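Local atomic coordinates of EvdMO1 (Micromonospora carbonacea, PDB entry 5T39), a protein that probably transfers a methyl group from S-adenosylmethionine, as the methyltransferase half of a fused methyltransferase-oxidase of everninomicin biosynthesis. Residues 78-83 and 142-147; 83-88 and 108-113; 234-239 and 248-253. All coordinates share one frame; numbering follows the deposited sequence. Where two conformers were deposited one is given.

Contact 1. Residues 78-83 and 142-147; sequences RILELG and GRFDAV. With SAH (S-adenosyl-L-homocysteine), chain B.
F144 lies against the start of strand 78-82, its ring turned so that one face receives L80. From the backbone outward, F144 CB first meets the carbonyl oxygen R78 O, and CG follows over L80 CB. CD1 reaches in closest, touching the peptide at I79 C at 3.4 Å. CE1 comes beside the R78 side chain, in the conformer given, approaching NE obliquely; R78 NH1 is bonded to S100 OG. CD2 and CE2 run past L80 CB toward the leucine methyls. At the tip, CZ meets L80 CD1 at 4.1 Å. The main contact is CH-pi: L80 CB sits 3.6 Å from the ring centroid, only 11° off the normal. F144 CG lies anti to its own carbonyl carbon (chi1 -60°), which swings the ring back across the neighbouring strand; V169 of helix 159-169 packs on both F144 and L80.

Backbone and carboxylate bonds join the start of strand 78-82 to the 142-147 segment. D145 N donates to R78 O at 2.8 Å, and D145 OD2 accepts R78 N at 3.0 Å on its anti side. T77 N binds the same oxygen, so two successive backbone N-H groups converge on one carboxylate. Farther along, L80 N meets A146 O at 3.2 Å in a straight parallel-sheet bond, and L82 CD1 touches V147 CG1. Past the strand's end G83 O accepts the amino group of the ligand, SAH N, at 2.8 Å; a CB on this residue would collide with the ribose oxygen O4'. The chemistry is thus divided: carboxylate and peptide bonds set the segments beside each other, apolar side chains fill their flank, and the strand's C-terminal turn presents a backbone carbonyl to SAH, the demethylated cofactor product, as in Rossmann-like methyltransferases.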
loop_
_atom_site.group_PDB
_atom_site.type_symbol
_atom_site.label_atom_id
_atom_site.label_comp_id
_atom_site.label_asym_id
_atom_site.label_seq_id
_atom_site.Cartn_x
_atom_site.Cartn_y
_atom_site.Cartn_z
ATOM N N ARG A 78 9.305 7.411 11.117
ATOM C CA ARG A 78 8.701 6.112 11.375
ATOM C C ARG A 78 7.445 6.032 10.514
ATOM O O ARG A 78 6.521 6.816 10.737
ATOM C CB ARG A 78 8.361 6.030 12.867
ATOM C CG ARG A 78 7.695 4.763 13.351
ATOM C CD ARG A 78 8.631 3.590 13.398
ATOM N NE ARG A 78 7.936 2.359 13.759
ATOM C CZ ARG A 78 8.368 1.154 13.417
ATOM N NH1 ARG A 78 9.478 1.042 12.704
ATOM N NH2 ARG A 78 7.688 0.069 13.754
ATOM N N ILE A 79 7.413 5.110 9.550
ATOM C CA ILE A 79 6.363 5.033 8.543
ATOM C C ILE A 79 5.711 3.665 8.593
ATOM O O ILE A 79 6.398 2.652 8.746
ATOM C CB ILE A 79 6.972 5.263 7.136
ATOM C CG1 ILE A 79 7.599 6.655 7.028
ATOM C CG2 ILE A 79 5.914 5.094 6.038
ATOM C CD1 ILE A 79 8.404 6.849 5.767
ATOM N N LEU A 80 4.396 3.635 8.400
ATOM C CA LEU A 80 3.634 2.405 8.247
ATOM C C LEU A 80 3.185 2.309 6.798
ATOM O O LEU A 80 2.534 3.234 6.301
ATOM C CB LEU A 80 2.408 2.425 9.169
ATOM C CG LEU A 80 1.466 1.227 9.074
ATOM C CD1 LEU A 80 2.178 -0.054 9.474
ATOM C CD2 LEU A 80 0.247 1.461 9.951
ATOM N N GLU A 81 3.506 1.204 6.131
ATOM C CA GLU A 81 3.062 0.955 4.765
ATOM C C GLU A 81 2.077 -0.206 4.778
ATOM O O GLU A 81 2.371 -1.276 5.322
ATOM C CB GLU A 81 4.240 0.626 3.852
ATOM C CG GLU A 81 3.782 0.250 2.455
ATOM C CD GLU A 81 4.859 -0.355 1.626
ATOM O OE1 GLU A 81 4.610 -0.537 0.410
ATOM O OE2 GLU A 81 5.922 -0.682 2.179
ATOM N N LEU A 82 0.916 -0.002 4.171
ATOM C CA LEU A 82 -0.136 -1.014 4.137
ATOM C C LEU A 82 -0.216 -1.660 2.757
ATOM O O LEU A 82 -0.369 -0.976 1.750
ATOM C CB LEU A 82 -1.477 -0.367 4.484
ATOM C CG LEU A 82 -1.502 0.357 5.828
ATOM C CD1 LEU A 82 -2.859 0.968 6.060
ATOM C CD2 LEU A 82 -1.126 -0.561 6.974
ATOM N N GLY A 83 -0.165 -2.982 2.710
ATOM C CA GLY A 83 -0.209 -3.691 1.442
ATOM C C GLY A 83 1.100 -3.633 0.682
ATOM O O GLY A 83 1.147 -3.202 -0.476
ATOM N N GLY A 142 1.830 0.996 17.700
ATOM C CA GLY A 142 2.519 2.208 18.073
ATOM C C GLY A 142 2.125 3.368 17.175
ATOM O O GLY A 142 1.085 3.359 16.518
ATOM N N ARG A 143 2.978 4.385 17.157
ATOM C CA ARG A 143 2.696 5.634 16.471
ATOM C C ARG A 143 3.613 5.776 15.268
ATOM O O ARG A 143 4.785 5.387 15.318
ATOM C CB ARG A 143 2.921 6.823 17.407
ATOM C CG ARG A 143 2.514 8.171 16.819
ATOM C CD ARG A 143 2.548 9.264 17.882
ATOM N NE ARG A 143 2.013 10.528 17.384
ATOM C CZ ARG A 143 2.713 11.448 16.741
ATOM N NH1 ARG A 143 4.001 11.278 16.519
ATOM N NH2 ARG A 143 2.126 12.553 16.319
ATOM N N PHE A 144 3.089 6.380 14.212
ATOM C CA PHE A 144 3.826 6.621 12.987
ATOM C C PHE A 144 3.665 8.075 12.579
ATOM O O PHE A 144 2.617 8.686 12.792
ATOM C CB PHE A 144 3.324 5.715 11.860
ATOM C CG PHE A 144 3.463 4.268 12.190
ATOM C CD1 PHE A 144 4.600 3.574 11.848
ATOM C CD2 PHE A 144 2.474 3.606 12.902
ATOM C CE1 PHE A 144 4.757 2.239 12.199
ATOM C CE2 PHE A 144 2.622 2.294 13.256
ATOM C CZ PHE A 144 3.759 1.604 12.902
ATOM N N ASP A 145 4.696 8.611 11.949
ATOM C CA ASP A 145 4.595 9.955 11.410
ATOM C C ASP A 145 3.618 10.015 10.241
ATOM O O ASP A 145 2.968 11.045 10.022
ATOM C CB ASP A 145 5.971 10.418 10.972
ATOM C CG ASP A 145 6.928 10.521 12.134
ATOM O OD1 ASP A 145 6.614 11.251 13.083
ATOM O OD2 ASP A 145 7.988 9.868 12.116
ATOM N N ALA A 146 3.522 8.946 9.462
ATOM C CA ALA A 146 2.614 8.919 8.334
ATOM C C ALA A 146 2.423 7.472 7.906
ATOM O O ALA A 146 3.249 6.591 8.187
ATOM C CB ALA A 146 3.132 9.773 7.172
ATOM N N VAL A 147 1.312 7.251 7.219
ATOM C CA VAL A 147 0.899 5.959 6.693
ATOM C C VAL A 147 0.850 6.051 5.175
ATOM O O VAL A 147 0.251 6.984 4.629
ATOM C CB VAL A 147 -0.493 5.570 7.226
ATOM C CG1 VAL A 147 -0.981 4.271 6.627
ATOM C CG2 VAL A 147 -0.477 5.502 8.737
HETATM N N SAH B . 0.817 -1.016 -2.270
HETATM C CA SAH B . 1.323 -1.626 -3.497
HETATM C CB SAH B . 0.603 -2.920 -3.837
HETATM C CG SAH B . -0.892 -2.748 -4.086
HETATM S SD SAH B . -1.679 -4.298 -4.594
HETATM C C SAH B . 1.172 -0.654 -4.650
HETATM O O SAH B . 1.653 -0.918 -5.758
HETATM O OXT SAH B . 0.549 0.391 -4.470
HETATM C "C5'" SAH B . -2.508 -4.706 -3.036
HETATM C "C4'" SAH B . -1.598 -5.329 -1.980
HETATM O "O4'" SAH B . -2.318 -5.333 -0.746
HETATM C "C3'" SAH B . -1.215 -6.767 -2.291
HETATM O "O3'" SAH B . 0.108 -7.066 -1.895
HETATM C "C2'" SAH B . -2.241 -7.541 -1.478
HETATM O "O2'" SAH B . -1.911 -8.881 -1.155
HETATM C "C1'" SAH B . -2.382 -6.653 -0.252
HETATM N N9 SAH B . -3.637 -6.811 0.480
HETATM C C8 SAH B . -4.899 -6.924 -0.045
HETATM N N7 SAH B . -5.805 -7.014 0.947
HETATM C C5 SAH B . -5.111 -6.969 2.115
HETATM C C6 SAH B . -5.505 -7.039 3.450
HETATM N N6 SAH B . -6.768 -7.199 3.836
HETATM N N1 SAH B . -4.543 -6.947 4.410
HETATM C C2 SAH B . -3.230 -6.812 4.058
HETATM N N3 SAH B . -2.790 -6.763 2.766
HETATM C C4 SAH B . -3.757 -6.832 1.830
#

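Contact 2. Residues 83-88 and 108-113; sequences GALEGA and EENLRR. With SAH (S-adenosyl-L-homocysteine), chain B.
L85 and N110 meet beside the ribose of SAH, L85 CD1 lying 3.4 Å from N110 ND2. L85 occupies a type II' turn, A84 to G87, whose backbone sets L85 CB 3.4 Å from SAH O3'; CG anti to the backbone N (chi1 -175°), with the turn at chi2, carries CD1 to ND2 and O3'. The N110 amide turns its nitrogen to the sugar: ND2 reaches SAH O3' at 3.3 Å in a weak bond; its strongest partner is Q205 O, and it also bonds E105 OE1.

R113 runs extended from CG to NE, with CG anti to the carbonyl carbon (chi1 -46°), which brings NH1 to two acceptors. N110 OD1 takes it at 3.0 Å, the donor tilted from the carbonyl plane. E86 OE2 forms a salt bridge with it at 2.9 Å, bent to 129° and weak as a hydrogen bond, with the two planes 80° apart. E109 O lies over one guanidinium face, and L34 O and Q205 OE1 take R113 NE and NH2. E86 is itself held by V38 N at OE2 and N39 N at OE1. A leucine in place of R113 would probably leave the buried E86 carboxylate without its positive mate and the N110 amide freer to turn. Buried charge and amide thus form a second shell: R113 probably helps to orient N110, and N110 faces the ribose hydroxyl.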
loop_
_atom_site.group_PDB
_atom_site.type_symbol
_atom_site.label_atom_id
_atom_site.label_comp_id
_atom_site.label_asym_id
_atom_site.label_seq_id
_atom_site.Cartn_x
_atom_site.Cartn_y
_atom_site.Cartn_z
ATOM N N GLY A 83 -0.165 -2.982 2.710
ATOM C CA GLY A 83 -0.209 -3.691 1.442
ATOM C C GLY A 83 1.100 -3.633 0.682
ATOM O O GLY A 83 1.147 -3.202 -0.476
ATOM N N ALA A 84 2.182 -4.088 1.321
ATOM C CA ALA A 84 3.530 -3.874 0.807
ATOM C C ALA A 84 3.880 -4.709 -0.424
ATOM O O ALA A 84 4.893 -4.410 -1.072
ATOM C CB ALA A 84 4.531 -4.134 1.926
ATOM N N LEU A 85 3.089 -5.727 -0.758
ATOM C CA LEU A 85 3.310 -6.530 -1.959
ATOM C C LEU A 85 4.709 -7.154 -1.966
ATOM O O LEU A 85 4.990 -8.008 -1.119
ATOM C CB LEU A 85 2.944 -5.747 -3.232
ATOM C CG LEU A 85 3.001 -6.479 -4.574
ATOM C CD1 LEU A 85 2.385 -7.861 -4.496
ATOM C CD2 LEU A 85 2.339 -5.639 -5.659
ATOM N N GLU A 86 5.586 -6.734 -2.882
ATOM C CA GLU A 86 6.933 -7.277 -3.035
ATOM C C GLU A 86 7.995 -6.310 -2.530
ATOM O O GLU A 86 9.187 -6.478 -2.807
ATOM C CB GLU A 86 7.164 -7.683 -4.490
ATOM C CG GLU A 86 6.236 -8.811 -4.884
ATOM C CD GLU A 86 6.151 -9.127 -6.365
ATOM O OE1 GLU A 86 6.548 -8.323 -7.223
ATOM O OE2 GLU A 86 5.651 -10.227 -6.668
ATOM N N GLY A 87 7.579 -5.324 -1.744
ATOM C CA GLY A 87 8.494 -4.431 -1.061
ATOM C C GLY A 87 9.070 -3.299 -1.875
ATOM O O GLY A 87 9.991 -2.635 -1.397
ATOM N N ALA A 88 8.560 -3.027 -3.072
ATOM C CA ALA A 88 9.191 -2.009 -3.909
ATOM C C ALA A 88 9.073 -0.616 -3.286
ATOM O O ALA A 88 10.046 0.152 -3.263
ATOM C CB ALA A 88 8.591 -2.030 -5.312
ATOM N N GLU A 108 0.948 -14.340 2.227
ATOM C CA GLU A 108 2.250 -14.864 2.619
ATOM C C GLU A 108 3.194 -14.979 1.431
ATOM O O GLU A 108 4.390 -14.714 1.565
ATOM C CB GLU A 108 2.085 -16.217 3.303
ATOM C CG GLU A 108 3.394 -16.805 3.792
ATOM C CD GLU A 108 3.187 -18.073 4.577
ATOM O OE1 GLU A 108 2.351 -18.901 4.158
ATOM O OE2 GLU A 108 3.853 -18.248 5.617
ATOM N N GLU A 109 2.687 -15.367 0.260
ATOM C CA GLU A 109 3.558 -15.519 -0.900
ATOM C C GLU A 109 4.179 -14.191 -1.306
ATOM O O GLU A 109 5.346 -14.140 -1.714
ATOM C CB GLU A 109 2.775 -16.129 -2.062
ATOM C CG GLU A 109 2.293 -17.546 -1.802
ATOM C CD GLU A 109 0.897 -17.622 -1.157
ATOM O OE1 GLU A 109 0.374 -16.595 -0.654
ATOM O OE2 GLU A 109 0.316 -18.729 -1.167
ATOM N N ASN A 110 3.411 -13.100 -1.212
ATOM C CA ASN A 110 3.954 -11.781 -1.519
ATOM C C ASN A 110 4.987 -11.388 -0.479
ATOM O O ASN A 110 6.085 -10.919 -0.810
ATOM C CB ASN A 110 2.844 -10.732 -1.544
ATOM C CG ASN A 110 1.872 -10.913 -2.690
ATOM O OD1 ASN A 110 2.108 -11.680 -3.623
ATOM N ND2 ASN A 110 0.764 -10.200 -2.620
ATOM N N LEU A 111 4.649 -11.594 0.794
ATOM C CA LEU A 111 5.549 -11.248 1.889
ATOM C C LEU A 111 6.904 -11.925 1.734
ATOM O O LEU A 111 7.947 -11.307 1.977
ATOM C CB LEU A 111 4.903 -11.647 3.216
ATOM C CG LEU A 111 5.762 -11.561 4.470
ATOM C CD1 LEU A 111 6.180 -10.151 4.705
ATOM C CD2 LEU A 111 5.006 -12.104 5.647
ATOM N N ARG A 112 6.912 -13.201 1.346
ATOM C CA ARG A 112 8.188 -13.895 1.181
ATOM C C ARG A 112 9.046 -13.236 0.113
ATOM O O ARG A 112 10.273 -13.167 0.253
ATOM C CB ARG A 112 7.972 -15.363 0.842
ATOM C CG ARG A 112 7.320 -16.180 1.940
ATOM C CD ARG A 112 7.937 -15.993 3.321
ATOM N NE ARG A 112 7.103 -16.642 4.327
ATOM C CZ ARG A 112 6.933 -16.206 5.571
ATOM N NH1 ARG A 112 7.539 -15.104 5.989
ATOM N NH2 ARG A 112 6.142 -16.872 6.402
ATOM N N ARG A 113 8.427 -12.764 -0.967
ATOM C CA ARG A 113 9.149 -11.986 -1.967
ATOM C C ARG A 113 9.737 -10.715 -1.399
ATOM O O ARG A 113 10.907 -10.386 -1.620
ATOM C CB ARG A 113 8.406 -11.783 -3.282
ATOM C CG ARG A 113 7.784 -13.008 -3.821
ATOM C CD ARG A 113 7.404 -12.874 -5.295
ATOM N NE ARG A 113 6.379 -13.866 -5.540
ATOM C CZ ARG A 113 5.070 -13.674 -5.380
ATOM N NH1 ARG A 113 4.578 -12.463 -5.167
ATOM N NH2 ARG A 113 4.253 -14.699 -5.485
HETATM N N SAH B . 0.817 -1.016 -2.270
HETATM C CA SAH B . 1.323 -1.626 -3.497
HETATM C CB SAH B . 0.603 -2.920 -3.837
HETATM C CG SAH B . -0.892 -2.748 -4.086
HETATM S SD SAH B . -1.679 -4.298 -4.594
HETATM C C SAH B . 1.172 -0.654 -4.650
HETATM O O SAH B . 1.653 -0.918 -5.758
HETATM O OXT SAH B . 0.549 0.391 -4.470
HETATM C "C5'" SAH B . -2.508 -4.706 -3.036
HETATM C "C4'" SAH B . -1.598 -5.329 -1.980
HETATM O "O4'" SAH B . -2.318 -5.333 -0.746
HETATM C "C3'" SAH B . -1.215 -6.767 -2.291
HETATM O "O3'" SAH B . 0.108 -7.066 -1.895
HETATM C "C2'" SAH B . -2.241 -7.541 -1.478
HETATM O "O2'" SAH B . -1.911 -8.881 -1.155
HETATM C "C1'" SAH B . -2.382 -6.653 -0.252
HETATM N N9 SAH B . -3.637 -6.811 0.480
HETATM C C8 SAH B . -4.899 -6.924 -0.045
HETATM N N7 SAH B . -5.805 -7.014 0.947
HETATM C C5 SAH B . -5.111 -6.969 2.115
HETATM C C6 SAH B . -5.505 -7.039 3.450
HETATM N N6 SAH B . -6.768 -7.199 3.836
HETATM N N1 SAH B . -4.543 -6.947 4.410
HETATM C C2 SAH B . -3.230 -6.812 4.058
HETATM N N3 SAH B . -2.790 -6.763 2.766
HETATM C C4 SAH B . -3.757 -6.832 1.830
#

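Contact 3. Residues 234-239 and 248-253; sequences EVLHER and VVVGRA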
loop_
_atom_site.group_PDB
_atom_site.type_symbol
_atom_site.label_atom_id
_atom_site.label_comp_id
_atom_site.label_asym_id
_atom_site.label_seq_id
_atom_site.Cartn_x
_atom_site.Cartn_y
_atom_site.Cartn_z
ATOM N N GLU A 234 -5.308 17.230 0.673
ATOM C CA GLU A 234 -4.626 17.805 -0.482
ATOM C C GLU A 234 -4.685 16.790 -1.615
ATOM O O GLU A 234 -4.190 15.671 -1.467
ATOM C CB GLU A 234 -3.160 18.094 -0.130
ATOM C CG GLU A 234 -2.323 18.650 -1.272
ATOM C CD GLU A 234 -0.860 18.867 -0.896
ATOM O OE1 GLU A 234 -0.114 19.419 -1.738
ATOM O OE2 GLU A 234 -0.450 18.495 0.230
ATOM N N VAL A 235 -5.279 17.167 -2.741
ATOM C CA VAL A 235 -5.346 16.276 -3.893
ATOM C C VAL A 235 -4.090 16.476 -4.725
ATOM O O VAL A 235 -3.832 17.583 -5.205
ATOM C CB VAL A 235 -6.608 16.531 -4.726
ATOM C CG1 VAL A 235 -6.636 15.596 -5.932
ATOM C CG2 VAL A 235 -7.851 16.340 -3.867
ATOM N N LEU A 236 -3.306 15.412 -4.892
ATOM C CA LEU A 236 -2.090 15.457 -5.698
ATOM C C LEU A 236 -2.340 15.083 -7.149
ATOM O O LEU A 236 -1.647 15.594 -8.039
ATOM C CB LEU A 236 -1.018 14.520 -5.128
ATOM C CG LEU A 236 -0.567 14.776 -3.691
ATOM C CD1 LEU A 236 0.551 13.800 -3.321
ATOM C CD2 LEU A 236 -0.131 16.214 -3.467
ATOM N N HIS A 237 -3.316 14.223 -7.409
ATOM C CA HIS A 237 -3.596 13.732 -8.748
ATOM C C HIS A 237 -5.026 13.227 -8.764
ATOM O O HIS A 237 -5.467 12.616 -7.792
ATOM C CB HIS A 237 -2.641 12.583 -9.093
ATOM C CG HIS A 237 -3.034 11.812 -10.314
ATOM N ND1 HIS A 237 -2.917 12.323 -11.587
ATOM C CD2 HIS A 237 -3.555 10.570 -10.451
ATOM C CE1 HIS A 237 -3.339 11.422 -12.459
ATOM N NE2 HIS A 237 -3.740 10.354 -11.794
ATOM N N GLU A 238 -5.730 13.447 -9.865
ATOM C CA GLU A 238 -7.066 12.891 -9.998
ATOM C C GLU A 238 -7.393 12.694 -11.470
ATOM O O GLU A 238 -7.137 13.568 -12.301
ATOM C CB GLU A 238 -8.116 13.779 -9.314
ATOM C CG GLU A 238 -9.487 13.137 -9.235
ATOM C CD GLU A 238 -10.436 13.812 -8.258
ATOM O OE1 GLU A 238 -10.108 14.885 -7.698
ATOM O OE2 GLU A 238 -11.533 13.246 -8.050
ATOM N N ARG A 239 -7.963 11.534 -11.784
ATOM C CA ARG A 239 -8.482 11.235 -13.115
ATOM C C ARG A 239 -9.918 10.782 -12.947
ATOM O O ARG A 239 -10.182 9.812 -12.230
ATOM C CB ARG A 239 -7.675 10.125 -13.794
ATOM C CG ARG A 239 -8.101 9.843 -15.245
ATOM C CD ARG A 239 -7.553 8.503 -15.748
ATOM N NE ARG A 239 -8.007 7.389 -14.912
ATOM C CZ ARG A 239 -9.197 6.801 -15.014
ATOM N NH1 ARG A 239 -10.069 7.199 -15.933
ATOM N NH2 ARG A 239 -9.514 5.800 -14.205
ATOM N N VAL A 248 -5.041 10.476 -5.851
ATOM C CA VAL A 248 -3.977 10.455 -4.859
ATOM C C VAL A 248 -4.182 11.675 -3.981
ATOM O O VAL A 248 -4.220 12.803 -4.486
ATOM C CB VAL A 248 -2.577 10.476 -5.498
ATOM C CG1 VAL A 248 -1.510 10.398 -4.419
ATOM C CG2 VAL A 248 -2.408 9.344 -6.511
ATOM N N VAL A 249 -4.306 11.456 -2.682
ATOM C CA VAL A 249 -4.500 12.548 -1.743
ATOM C C VAL A 249 -3.562 12.376 -0.569
ATOM O O VAL A 249 -3.151 11.263 -0.217
ATOM C CB VAL A 249 -5.941 12.683 -1.214
ATOM C CG1 VAL A 249 -6.928 12.766 -2.341
ATOM C CG2 VAL A 249 -6.309 11.567 -0.278
ATOM N N VAL A 250 -3.243 13.500 0.052
ATOM C CA VAL A 250 -2.589 13.536 1.343
ATOM C C VAL A 250 -3.618 14.007 2.354
ATOM O O VAL A 250 -4.194 15.090 2.204
ATOM C CB VAL A 250 -1.378 14.480 1.330
ATOM C CG1 VAL A 250 -0.742 14.518 2.703
ATOM C CG2 VAL A 250 -0.378 14.063 0.266
ATOM N N GLY A 251 -3.877 13.192 3.363
ATOM C CA GLY A 251 -4.767 13.550 4.450
ATOM C C GLY A 251 -3.953 13.882 5.686
ATOM O O GLY A 251 -2.992 13.177 6.016
ATOM N N ARG A 252 -4.355 14.945 6.368
ATOM C CA ARG A 252 -3.693 15.372 7.584
ATOM C C ARG A 252 -4.726 15.609 8.665
ATOM O O ARG A 252 -5.735 16.295 8.450
ATOM C CB ARG A 252 -2.866 16.633 7.344
ATOM C CG ARG A 252 -1.736 16.414 6.354
ATOM C CD ARG A 252 -0.957 17.694 6.116
ATOM N NE ARG A 252 0.262 17.520 5.321
ATOM C CZ ARG A 252 0.340 17.643 4.000
ATOM N NH1 ARG A 252 -0.740 17.918 3.276
ATOM N NH2 ARG A 252 1.518 17.510 3.409
ATOM N N ALA A 253 -4.480 15.018 9.815
ATOM C CA ALA A 253 -5.331 15.135 10.981
ATOM C C ALA A 253 -4.691 16.059 11.981
ATOM O O ALA A 253 -3.494 16.348 11.920
ATOM C CB ALA A 253 -5.511 13.755 11.623
#
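E234 and R252 join because both chains run out extended: E234 CG stands anti to its backbone N (chi1 178°), whereas R252 starts with CG anti to its carbonyl carbon (chi1 -63°) and then continues straight to NE. Their ends meet in a salt bridge, R252 NH1 donating to E234 OE2 at 3.1 Å with an almost linear N-H...O angle of 172°. The carboxylate oxygen lies in the guanidinium plane, at its edge. V250 CG1 rests over one face of that guanidinium, offset toward the rim, and A72 O takes NH2.

Next to the salt bridge the backbones pair antiparallel. E234 and V250 make a hydrogen-bonded pair, V250 N to E234 O at 2.8 Å, with its return bond from E234 N to V250 O. V235 and V249 follow as a non-hydrogen-bonded pair, V235 CG2 touching V249 CG1 at 4.0 Å on the face covered by F222 and L225 of helix 218-228. Then the register slips by one: L236 and H237 both stand opposite V248. V248 O accepts L236 N at 2.8 Å and, weakly, H237 N at 3.4 Å, while V248 N returns a bond to H237 O. The bulge leaves the L236 side chain leaning across the other strand, where its CD1 lies against V250 CG2 at 3.7 Å and also reaches V248 CG1; Y174 of strand 172-180 packs on L236 and V248. On the same side, H237 CB meets V248 CG2.

Together these features make a beta hairpin with a classic bulge. Its last strand, 244-252, inserts between strands 172-180 and 232-239, antiparallel to both; this order, 3-2-1-4-5-7-6, is the hallmark of the class I, Rossmann-like methyltransferase fold.

Overall arrangement
Contacts 1 and 3 lie on one seven-stranded sheet, contact 1 in its middle and contact 3 at an edge, while contact 2 sits between a loop and helix 108-121. G83 of contact 1 is also the first residue of contact 2, which is nested in the chain loop that contact 1 closes; their centres lie 16 Å apart. Both touch SAH, contact 1 at the amino group and contact 2 also at the ribose. Strand 172-180 separates contact 3 from contact 1, with centres about 17 Å and nearest atoms about 7 Å apart. Contact 3 does not touch the ligand: the V248 side chain is about 10 Å away. Contacts 2 and 3, 25 Å between centres, lie on opposite sides of the chain's centre.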